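Local coordinates for protein DyP (Bjerkandera adusta, PDB 3VXJ) that binds heme b and probably works as a dye-decolorizing peroxidase, with 2,6-dimethoxyphenol held here in pockets of the protein, at residues K23-F28 and A151-A156; A65-G70 and F121-D126; L105-A110 and I421-E426. One frame throughout, in Å; residues are numbered along the deposited sequence.

Overall arrangement
Contacts 1 and 2 belong to one four-stranded antiparallel sheet, while contact 3 sets a loop on a strand of a second sheet with the same strand order, 2-3-1-4. Contact 1 joins strand 23-31 to 146-155, and contact 2 joins 65-71 to 119-125. Their centres lie about 9 Å apart because 23-31 and 119-125 are neighbours. Along the chain, contact 2 nests inside the loop closed by contact 1. Contact 3 crosses both: loop 105-110, from the first half, covers strand 420-430 and so ties the two ferredoxin-like halves together, the second carrying the heme-binding Arg329 on strand 328-334. The centre of contact 3 is about 17 Å from that of contact 1 and 23 Å from that of contact 2.

Contact 1 (K23-F28 and A151-A156); sequences KERFVF and ALSGSA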
loop_
_atom_site.group_PDB
_atom_site.type_symbol
_atom_site.label_atom_id
_atom_site.label_comp_id
_atom_site.label_asym_id
_atom_site.label_seq_id
_atom_site.Cartn_x
_atom_site.Cartn_y
_atom_site.Cartn_z
ATOM N N LYS A 23 1.584 -12.950 8.964
ATOM C CA LYS A 23 0.347 -13.375 8.307
ATOM C C LYS A 23 -0.710 -12.309 8.519
ATOM O O LYS A 23 -0.743 -11.661 9.560
ATOM C CB LYS A 23 -0.163 -14.699 8.887
ATOM C CG LYS A 23 0.881 -15.806 9.064
ATOM C CD LYS A 23 1.439 -16.290 7.732
ATOM C CE LYS A 23 2.380 -17.458 7.952
ATOM N NZ LYS A 23 2.985 -17.970 6.684
ATOM N N GLU A 24 -1.579 -12.111 7.537
ATOM C CA GLU A 24 -2.685 -11.184 7.738
ATOM C C GLU A 24 -3.900 -11.670 6.975
ATOM O O GLU A 24 -3.757 -12.236 5.882
ATOM C CB GLU A 24 -2.294 -9.771 7.289
ATOM C CG GLU A 24 -3.268 -8.673 7.692
ATOM C CD GLU A 24 -2.816 -7.299 7.245
ATOM O OE1 GLU A 24 -1.785 -7.185 6.546
ATOM O OE2 GLU A 24 -3.510 -6.319 7.575
ATOM N N ARG A 25 -5.083 -11.465 7.553
ATOM C CA ARG A 25 -6.340 -11.820 6.901
ATOM C C ARG A 25 -7.277 -10.627 6.906
ATOM O O ARG A 25 -7.418 -9.920 7.912
ATOM C CB ARG A 25 -7.006 -12.996 7.609
ATOM C CG ARG A 25 -8.301 -13.469 6.933
ATOM C CD ARG A 25 -8.796 -14.772 7.528
ATOM N NE ARG A 25 -7.877 -15.862 7.235
ATOM C CZ ARG A 25 -7.901 -17.047 7.834
ATOM N NH1 ARG A 25 -8.805 -17.301 8.773
ATOM N NH2 ARG A 25 -7.015 -17.974 7.495
ATOM N N PHE A 26 -7.907 -10.402 5.761
ATOM C CA PHE A 26 -8.894 -9.351 5.607
ATOM C C PHE A 26 -10.245 -10.045 5.488
ATOM O O PHE A 26 -10.491 -10.783 4.527
ATOM C CB PHE A 26 -8.593 -8.532 4.356
ATOM C CG PHE A 26 -7.257 -7.823 4.394
ATOM C CD1 PHE A 26 -7.186 -6.492 4.781
ATOM C CD2 PHE A 26 -6.074 -8.496 4.068
ATOM C CE1 PHE A 26 -5.959 -5.829 4.832
ATOM C CE2 PHE A 26 -4.840 -7.839 4.120
ATOM C CZ PHE A 26 -4.785 -6.511 4.502
ATOM N N VAL A 27 -11.087 -9.867 6.504
ATOM C CA VAL A 27 -12.405 -10.502 6.540
ATOM C C VAL A 27 -13.433 -9.445 6.161
ATOM O O VAL A 27 -13.736 -8.535 6.949
ATOM C CB VAL A 27 -12.736 -11.097 7.934
ATOM C CG1 VAL A 27 -14.093 -11.774 7.904
ATOM C CG2 VAL A 27 -11.660 -12.094 8.387
ATOM N N PHE A 28 -13.932 -9.545 4.937
ATOM C CA PHE A 28 -14.908 -8.600 4.407
ATOM C C PHE A 28 -16.301 -9.075 4.766
ATOM O O PHE A 28 -16.607 -10.255 4.628
ATOM C CB PHE A 28 -14.744 -8.443 2.889
ATOM C CG PHE A 28 -13.381 -7.945 2.485
ATOM C CD1 PHE A 28 -13.095 -6.582 2.481
ATOM C CD2 PHE A 28 -12.362 -8.843 2.173
ATOM C CE1 PHE A 28 -11.828 -6.123 2.132
ATOM C CE2 PHE A 28 -11.098 -8.391 1.833
ATOM C CZ PHE A 28 -10.824 -7.039 1.812
ATOM N N ALA A 151 -12.822 -13.671 2.551
ATOM C CA ALA A 151 -11.604 -13.486 3.323
ATOM C C ALA A 151 -10.426 -13.567 2.367
ATOM O O ALA A 151 -10.334 -14.505 1.572
ATOM C CB ALA A 151 -11.495 -14.531 4.407
ATOM N N LEU A 152 -9.536 -12.580 2.434
ATOM C CA LEU A 152 -8.301 -12.609 1.665
ATOM C C LEU A 152 -7.155 -12.683 2.647
ATOM O O LEU A 152 -7.054 -11.840 3.545
ATOM C CB LEU A 152 -8.174 -11.375 0.763
ATOM C CG LEU A 152 -9.194 -11.202 -0.372
ATOM C CD1 LEU A 152 -8.970 -9.898 -1.116
ATOM C CD2 LEU A 152 -9.182 -12.380 -1.349
ATOM N N SER A 153 -6.305 -13.689 2.481
ATOM C CA SER A 153 -5.215 -13.926 3.417
ATOM C C SER A 153 -3.870 -13.797 2.733
ATOM O O SER A 153 -3.685 -14.251 1.595
ATOM C CB SER A 153 -5.335 -15.301 4.067
ATOM O OG SER A 153 -6.572 -15.434 4.743
ATOM N N GLY A 154 -2.942 -13.160 3.432
ATOM C CA GLY A 154 -1.587 -12.994 2.943
ATOM C C GLY A 154 -0.541 -13.497 3.919
ATOM O O GLY A 154 -0.836 -13.847 5.077
ATOM N N SER A 155 0.694 -13.550 3.433
ATOM C CA SER A 155 1.823 -14.018 4.213
ATOM C C SER A 155 3.103 -13.403 3.680
ATOM O O SER A 155 3.291 -13.290 2.454
ATOM C CB SER A 155 1.920 -15.544 4.157
ATOM O OG SER A 155 1.870 -16.014 2.821
ATOM N N ALA A 156 3.967 -12.993 4.601
ATOM C CA ALA A 156 5.337 -12.635 4.265
ATOM C C ALA A 156 6.016 -13.801 3.563
ATOM O O ALA A 156 5.716 -14.975 3.809
ATOM C CB ALA A 156 6.115 -12.226 5.503
#
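Residues 23-28 and 151-156 pair as antiparallel strands, from Lys23 beside Ser155 to Val27 beside Ala151, and so form one side of the N-terminal four-stranded sheet, where 146-155 is the outermost strand within the chain. Two hydrogen-bonded pairs, Glu24 with Gly154 and Phe26 with Leu152, supply four backbone bonds. The shortest runs from Gly154 N to Glu24 O at 2.7 Å and is nearly straight. The longest, from Glu24 N to Gly154 O, measures 3.1 Å.

On the face with Lys23, Arg25 and Ser153, the key side-chain bond is Arg25 NE to Ser153 OG, 2.8 Å. The serine oxygen sits at the guanidinium edge, tilted slightly from its plane. With Arg25 CG anti to the backbone N (chi1 -177°), that carbon comes to 3.4 Å from Ser153 OG, and the chain then bends at chi3 before NE bonds to the same oxygen. NH1 makes a salt bridge to Asp132 and a hydrogen bond to Thr135, both of helix 128-142; with NE tied to the serine, these bonds probably limit how far the guanidinium can turn. Lys23 reaches along the same face, its NZ 3.7 Å from Ser155 CB, a packing contact only.

The opposite face is apolar apart from Glu24. Leu152 CD1 lies 3.9 Å from Phe28 CE2, the two side chains crossing obliquely, while Leu152 O is in the plane of the Phe26 ring at its edge, 3.5 Å from CD2. Phe28 also meets Phe112 and Phe220 edge-to-face, and Phe26 packs on Leu355 and Val357 of the second sheet. Helix 128-142 on one face and the other sheet on the opposite one give a ferredoxin-like alpha+beta layering, as in the dimeric alpha+beta barrel domains of DyP-type peroxidases.

Contact 2 (A65-G70 and F121-D126); sequences AFVNLG and FLIGSD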
loop_
_atom_site.group_PDB
_atom_site.type_symbol
_atom_site.label_atom_id
_atom_site.label_comp_id
_atom_site.label_asym_id
_atom_site.label_seq_id
_atom_site.Cartn_x
_atom_site.Cartn_y
_atom_site.Cartn_z
ATOM N N ALA A 65 -2.754 -12.027 18.219
ATOM C CA ALA A 65 -3.198 -11.383 16.994
ATOM C C ALA A 65 -3.613 -9.944 17.246
ATOM O O ALA A 65 -4.134 -9.604 18.308
ATOM C CB ALA A 65 -4.329 -12.174 16.345
ATOM N N PHE A 66 -3.371 -9.105 16.244
ATOM C CA PHE A 66 -3.830 -7.729 16.240
ATOM C C PHE A 66 -5.079 -7.683 15.383
ATOM O O PHE A 66 -5.138 -8.328 14.331
ATOM C CB PHE A 66 -2.780 -6.804 15.614
ATOM C CG PHE A 66 -1.409 -6.892 16.243
ATOM C CD1 PHE A 66 -1.249 -7.146 17.606
ATOM C CD2 PHE A 66 -0.268 -6.689 15.466
ATOM C CE1 PHE A 66 0.022 -7.210 18.180
ATOM C CE2 PHE A 66 1.011 -6.750 16.033
ATOM C CZ PHE A 66 1.153 -7.011 17.396
ATOM N N VAL A 67 -6.072 -6.906 15.803
ATOM C CA VAL A 67 -7.266 -6.712 14.973
ATOM C C VAL A 67 -7.591 -5.232 14.818
ATOM O O VAL A 67 -7.596 -4.477 15.787
ATOM C CB VAL A 67 -8.513 -7.467 15.515
ATOM C CG1 VAL A 67 -9.657 -7.410 14.484
ATOM C CG2 VAL A 67 -8.163 -8.918 15.853
ATOM N N ASN A 68 -7.816 -4.822 13.570
ATOM C CA ASN A 68 -8.344 -3.504 13.252
ATOM C C ASN A 68 -9.625 -3.665 12.430
ATOM O O ASN A 68 -9.908 -4.748 11.909
ATOM C CB ASN A 68 -7.312 -2.663 12.493
ATOM C CG ASN A 68 -6.237 -2.030 13.399
ATOM O OD1 ASN A 68 -5.401 -1.278 12.901
ATOM N ND2 ASN A 68 -6.235 -2.342 14.713
ATOM N N LEU A 69 -10.397 -2.587 12.320
ATOM C CA LEU A 69 -11.728 -2.652 11.738
ATOM C C LEU A 69 -12.071 -1.364 11.002
ATOM O O LEU A 69 -12.002 -0.268 11.569
ATOM C CB LEU A 69 -12.768 -2.943 12.832
ATOM C CG LEU A 69 -14.264 -2.915 12.488
ATOM C CD1 LEU A 69 -14.637 -3.978 11.456
ATOM C CD2 LEU A 69 -15.070 -3.114 13.754
ATOM N N GLY A 70 -12.435 -1.512 9.731
ATOM C CA GLY A 70 -12.879 -0.389 8.915
ATOM C C GLY A 70 -14.252 -0.620 8.314
ATOM O O GLY A 70 -14.705 -1.760 8.162
ATOM N N PHE A 121 -12.522 -6.605 8.775
ATOM C CA PHE A 121 -11.672 -6.872 9.927
ATOM C C PHE A 121 -10.293 -7.222 9.382
ATOM O O PHE A 121 -10.181 -8.092 8.517
ATOM C CB PHE A 121 -12.155 -8.078 10.738
ATOM C CG PHE A 121 -13.462 -7.876 11.457
ATOM C CD1 PHE A 121 -13.484 -7.469 12.788
ATOM C CD2 PHE A 121 -14.667 -8.163 10.827
ATOM C CE1 PHE A 121 -14.691 -7.307 13.468
ATOM C CE2 PHE A 121 -15.881 -8.010 11.493
ATOM C CZ PHE A 121 -15.895 -7.586 12.821
ATOM N N LEU A 122 -9.262 -6.536 9.861
ATOM C CA LEU A 122 -7.877 -6.865 9.524
ATOM C C LEU A 122 -7.294 -7.591 10.709
ATOM O O LEU A 122 -7.238 -7.033 11.800
ATOM C CB LEU A 122 -7.036 -5.604 9.294
ATOM C CG LEU A 122 -7.375 -4.522 8.281
ATOM C CD1 LEU A 122 -8.506 -3.621 8.772
ATOM C CD2 LEU A 122 -6.114 -3.711 8.045
ATOM N N ILE A 123 -6.834 -8.815 10.481
ATOM C CA ILE A 123 -6.279 -9.637 11.549
ATOM C C ILE A 123 -4.826 -9.927 11.213
ATOM O O ILE A 123 -4.549 -10.538 10.177
ATOM C CB ILE A 123 -7.026 -10.991 11.700
ATOM C CG1 ILE A 123 -8.535 -10.786 11.857
ATOM C CG2 ILE A 123 -6.450 -11.791 12.884
ATOM C CD1 ILE A 123 -9.366 -12.037 11.610
ATOM N N GLY A 124 -3.906 -9.474 12.060
ATOM C CA GLY A 124 -2.476 -9.720 11.855
ATOM C C GLY A 124 -1.987 -10.702 12.892
ATOM O O GLY A 124 -2.246 -10.529 14.079
ATOM N N SER A 125 -1.311 -11.758 12.455
ATOM C CA SER A 125 -0.813 -12.760 13.398
ATOM C C SER A 125 0.390 -13.504 12.841
ATOM O O SER A 125 0.848 -13.228 11.738
ATOM C CB SER A 125 -1.931 -13.727 13.810
ATOM O OG SER A 125 -1.561 -14.450 14.969
ATOM N N ASP A 126 0.903 -14.450 13.612
ATOM C CA ASP A 126 2.144 -15.122 13.262
ATOM C C ASP A 126 1.951 -16.390 12.431
ATOM O O ASP A 126 2.900 -16.837 11.780
ATOM C CB ASP A 126 2.911 -15.476 14.539
ATOM C CG ASP A 126 3.478 -14.260 15.264
ATOM O OD1 ASP A 126 3.578 -13.165 14.671
ATOM O OD2 ASP A 126 3.840 -14.410 16.450
#
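The Phe121 ring takes Leu69 CD1 over one face and Val67 CG1 at its edge. This is an antiparallel pair within the four-stranded sheet of a ferredoxin-like fold, strand 65-71 lying at one margin of it. The leucine methyl stands 3.8 Å from the Phe121 ring centroid, only 8° off the ring normal, a clean CH-pi contact. Leu69 CG is anti to the backbone N (chi1 174°), and the leucine lies side by side with Phe121, both pointing the same way. At the edge, Val67 CG1 is 4.2 Å from Phe121 CD1. Phe142 meets this ring edge-to-face and Phe29 also touches it, so it belongs to a larger aromatic cluster. On the other face of the sheet the Phe66 ring has Lys21 as a cation-pi partner.

Phe66 with Gly124 and Asn68 with Leu122 are the hydrogen-bonded pairs, giving four backbone bonds in all; the one from Leu122 N to Asn68 O measures 2.8 Å. Between them, Val67 CA rests 3.2 Å from Leu122 O in a CA-H...O contact. Helix 128-142 covers the face bearing Ala65, Phe121 and Ile123, with helix 34-48 over Val67 and Leu69.

On the face with Phe66, Leu122 CD1 reaches Asn68 CB at 4.0 Å and also packs against its backbone carbonyl. The buried Asn68 amide makes three hydrogen bonds: OD1 accepts from Asp14 N, and ND2 donates to Thr50 O and to Val67 O. In the last of these, Asn68 ND2 is 2.8 Å from Val67 O, which lies near the amide plane while the nitrogen stands well above the carbonyl plane.

Contact 3 (L105-A110 and I421-E426); sequences LSQWVA and IPKGGE
Trp108 lies with one indole face flat over Gly424 and Gly425, the tight half of a contact in which loop 105-110 covers strand 420-430, at the margin of the sheet of the second ferredoxin-like half. Pro422 on this strand has its side chain about 8 Å from the bound heme, so the loop covers a strand close to the cofactor. Gly424 CA sits 3.6 Å from the centroid of the Trp108 six-membered ring, 10° off its normal, a CH-pi contact with the backbone. Further along the same face, Trp108 CH2 comes within 3.4 Å of Gly425 N. The two glycines present only main chain to the indole, and Gly424 has a phi of 149°, a backbone angle at which a CB would collide with the carbonyl oxygen of Lys423. Gly424 N and Gly425 O are buried here and have no hydrogen-bond partner in the model. The indole N-H is used elsewhere: NE1 bonds Asp103 OD2, while Phe95 also meets the ring. Replacing Trp108 by an alanine would probably leave a gap over Gly424 and Gly425 and Asp103 without its indole mate.

Toward the solvent side, the packing is thinner and more polar. Val109 N donates to Lys423 O at 3.0 Å, and the exposed Val109 rests CG2 on the same oxygen. Gln107 CB touches Ile421 CG2 at 3.9 Å. Lys423 folds back toward Gln107, with bends at chi2 and chi3, and its ammonium has a weak bond to Gln107 OE1. The stronger bond is to the backbone: Lys423 NZ meets Gln107 O at 2.9 Å, in the carbonyl plane and on a lone pair.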
loop_
_atom_site.group_PDB
_atom_site.type_symbol
_atom_site.label_atom_id
_atom_site.label_comp_id
_atom_site.label_asym_id
_atom_site.label_seq_id
_atom_site.Cartn_x
_atom_site.Cartn_y
_atom_site.Cartn_z
ATOM N N LEU A 105 -12.050 -3.046 -15.815
ATOM C CA LEU A 105 -13.144 -3.485 -14.952
ATOM C C LEU A 105 -13.502 -4.960 -15.138
ATOM O O LEU A 105 -14.049 -5.578 -14.232
ATOM C CB LEU A 105 -14.383 -2.626 -15.189
ATOM C CG LEU A 105 -14.283 -1.137 -14.838
ATOM C CD1 LEU A 105 -15.528 -0.412 -15.320
ATOM C CD2 LEU A 105 -14.081 -0.937 -13.346
ATOM N N SER A 106 -13.174 -5.516 -16.302
ATOM C CA SER A 106 -13.469 -6.920 -16.575
ATOM C C SER A 106 -12.658 -7.880 -15.700
ATOM O O SER A 106 -12.972 -9.073 -15.620
ATOM C CB SER A 106 -13.288 -7.249 -18.062
ATOM O OG SER A 106 -11.923 -7.297 -18.434
ATOM N N GLN A 107 -11.622 -7.352 -15.050
ATOM C CA GLN A 107 -10.776 -8.141 -14.166
ATOM C C GLN A 107 -11.218 -8.085 -12.712
ATOM O O GLN A 107 -10.736 -8.858 -11.888
ATOM C CB GLN A 107 -9.314 -7.698 -14.303
ATOM C CG GLN A 107 -8.709 -7.975 -15.676
ATOM C CD GLN A 107 -8.839 -9.432 -16.073
ATOM O OE1 GLN A 107 -8.456 -10.333 -15.319
ATOM N NE2 GLN A 107 -9.395 -9.675 -17.254
ATOM N N TRP A 108 -12.135 -7.176 -12.398
ATOM C CA TRP A 108 -12.713 -7.122 -11.060
ATOM C C TRP A 108 -13.588 -8.331 -10.783
ATOM O O TRP A 108 -14.293 -8.834 -11.675
ATOM C CB TRP A 108 -13.531 -5.844 -10.886
ATOM C CG TRP A 108 -12.712 -4.656 -10.452
ATOM C CD1 TRP A 108 -11.631 -4.120 -11.101
ATOM C CD2 TRP A 108 -12.914 -3.856 -9.282
ATOM N NE1 TRP A 108 -11.142 -3.042 -10.403
ATOM C CE2 TRP A 108 -11.906 -2.859 -9.278
ATOM C CE3 TRP A 108 -13.838 -3.891 -8.226
ATOM C CZ2 TRP A 108 -11.809 -1.889 -8.271
ATOM C CZ3 TRP A 108 -13.740 -2.935 -7.216
ATOM C CH2 TRP A 108 -12.726 -1.943 -7.245
ATOM N N VAL A 109 -13.544 -8.793 -9.540
ATOM C CA VAL A 109 -14.369 -9.934 -9.140
ATOM C C VAL A 109 -15.177 -9.689 -7.870
ATOM O O VAL A 109 -14.846 -8.819 -7.047
ATOM C CB VAL A 109 -13.554 -11.237 -8.977
ATOM C CG1 VAL A 109 -12.964 -11.682 -10.311
ATOM C CG2 VAL A 109 -12.473 -11.080 -7.933
ATOM N N ALA A 110 -16.239 -10.473 -7.728
ATOM C CA ALA A 110 -17.062 -10.461 -6.527
ATOM C C ALA A 110 -16.207 -10.780 -5.295
ATOM O O ALA A 110 -15.249 -11.547 -5.386
ATOM C CB ALA A 110 -18.202 -11.459 -6.671
ATOM N N ILE A 421 -2.388 -6.723 -11.756
ATOM C CA ILE A 421 -3.772 -6.724 -12.202
ATOM C C ILE A 421 -4.697 -6.441 -11.019
ATOM O O ILE A 421 -4.749 -7.240 -10.082
ATOM C CB ILE A 421 -4.160 -8.097 -12.796
ATOM C CG1 ILE A 421 -3.138 -8.567 -13.847
ATOM C CG2 ILE A 421 -5.575 -8.063 -13.372
ATOM C CD1 ILE A 421 -3.059 -7.712 -15.109
ATOM N N PRO A 422 -5.415 -5.304 -11.035
ATOM C CA PRO A 422 -6.391 -5.071 -9.964
ATOM C C PRO A 422 -7.572 -6.030 -10.082
ATOM O O PRO A 422 -8.213 -6.117 -11.139
ATOM C CB PRO A 422 -6.835 -3.614 -10.199
ATOM C CG PRO A 422 -5.756 -3.008 -11.080
ATOM C CD PRO A 422 -5.302 -4.147 -11.948
ATOM N N LYS A 423 -7.842 -6.755 -8.998
ATOM C CA LYS A 423 -8.923 -7.745 -8.952
ATOM C C LYS A 423 -10.095 -7.275 -8.100
ATOM O O LYS A 423 -11.095 -7.980 -7.973
ATOM C CB LYS A 423 -8.408 -9.079 -8.406
ATOM C CG LYS A 423 -7.272 -9.715 -9.213
ATOM C CD LYS A 423 -7.657 -10.011 -10.662
ATOM C CE LYS A 423 -8.683 -11.147 -10.757
ATOM N NZ LYS A 423 -9.157 -11.305 -12.158
ATOM N N GLY A 424 -9.979 -6.078 -7.540
ATOM C CA GLY A 424 -10.975 -5.548 -6.623
ATOM C C GLY A 424 -10.316 -4.643 -5.611
ATOM O O GLY A 424 -9.086 -4.622 -5.467
ATOM N N GLY A 425 -11.148 -3.901 -4.900
ATOM C CA GLY A 425 -10.683 -3.014 -3.854
ATOM C C GLY A 425 -11.847 -2.245 -3.283
ATOM O O GLY A 425 -12.963 -2.302 -3.808
ATOM N N GLU A 426 -11.586 -1.521 -2.203
ATOM C CA GLU A 426 -12.610 -0.706 -1.582
ATOM C C GLU A 426 -11.976 0.425 -0.791
ATOM O O GLU A 426 -10.794 0.367 -0.419
ATOM C CB GLU A 426 -13.544 -1.571 -0.706
ATOM C CG GLU A 426 -14.805 -0.870 -0.187
ATOM C CD GLU A 426 -15.594 -0.200 -1.305
ATOM O OE1 GLU A 426 -16.561 -0.822 -1.816
ATOM O OE2 GLU A 426 -15.236 0.938 -1.681
#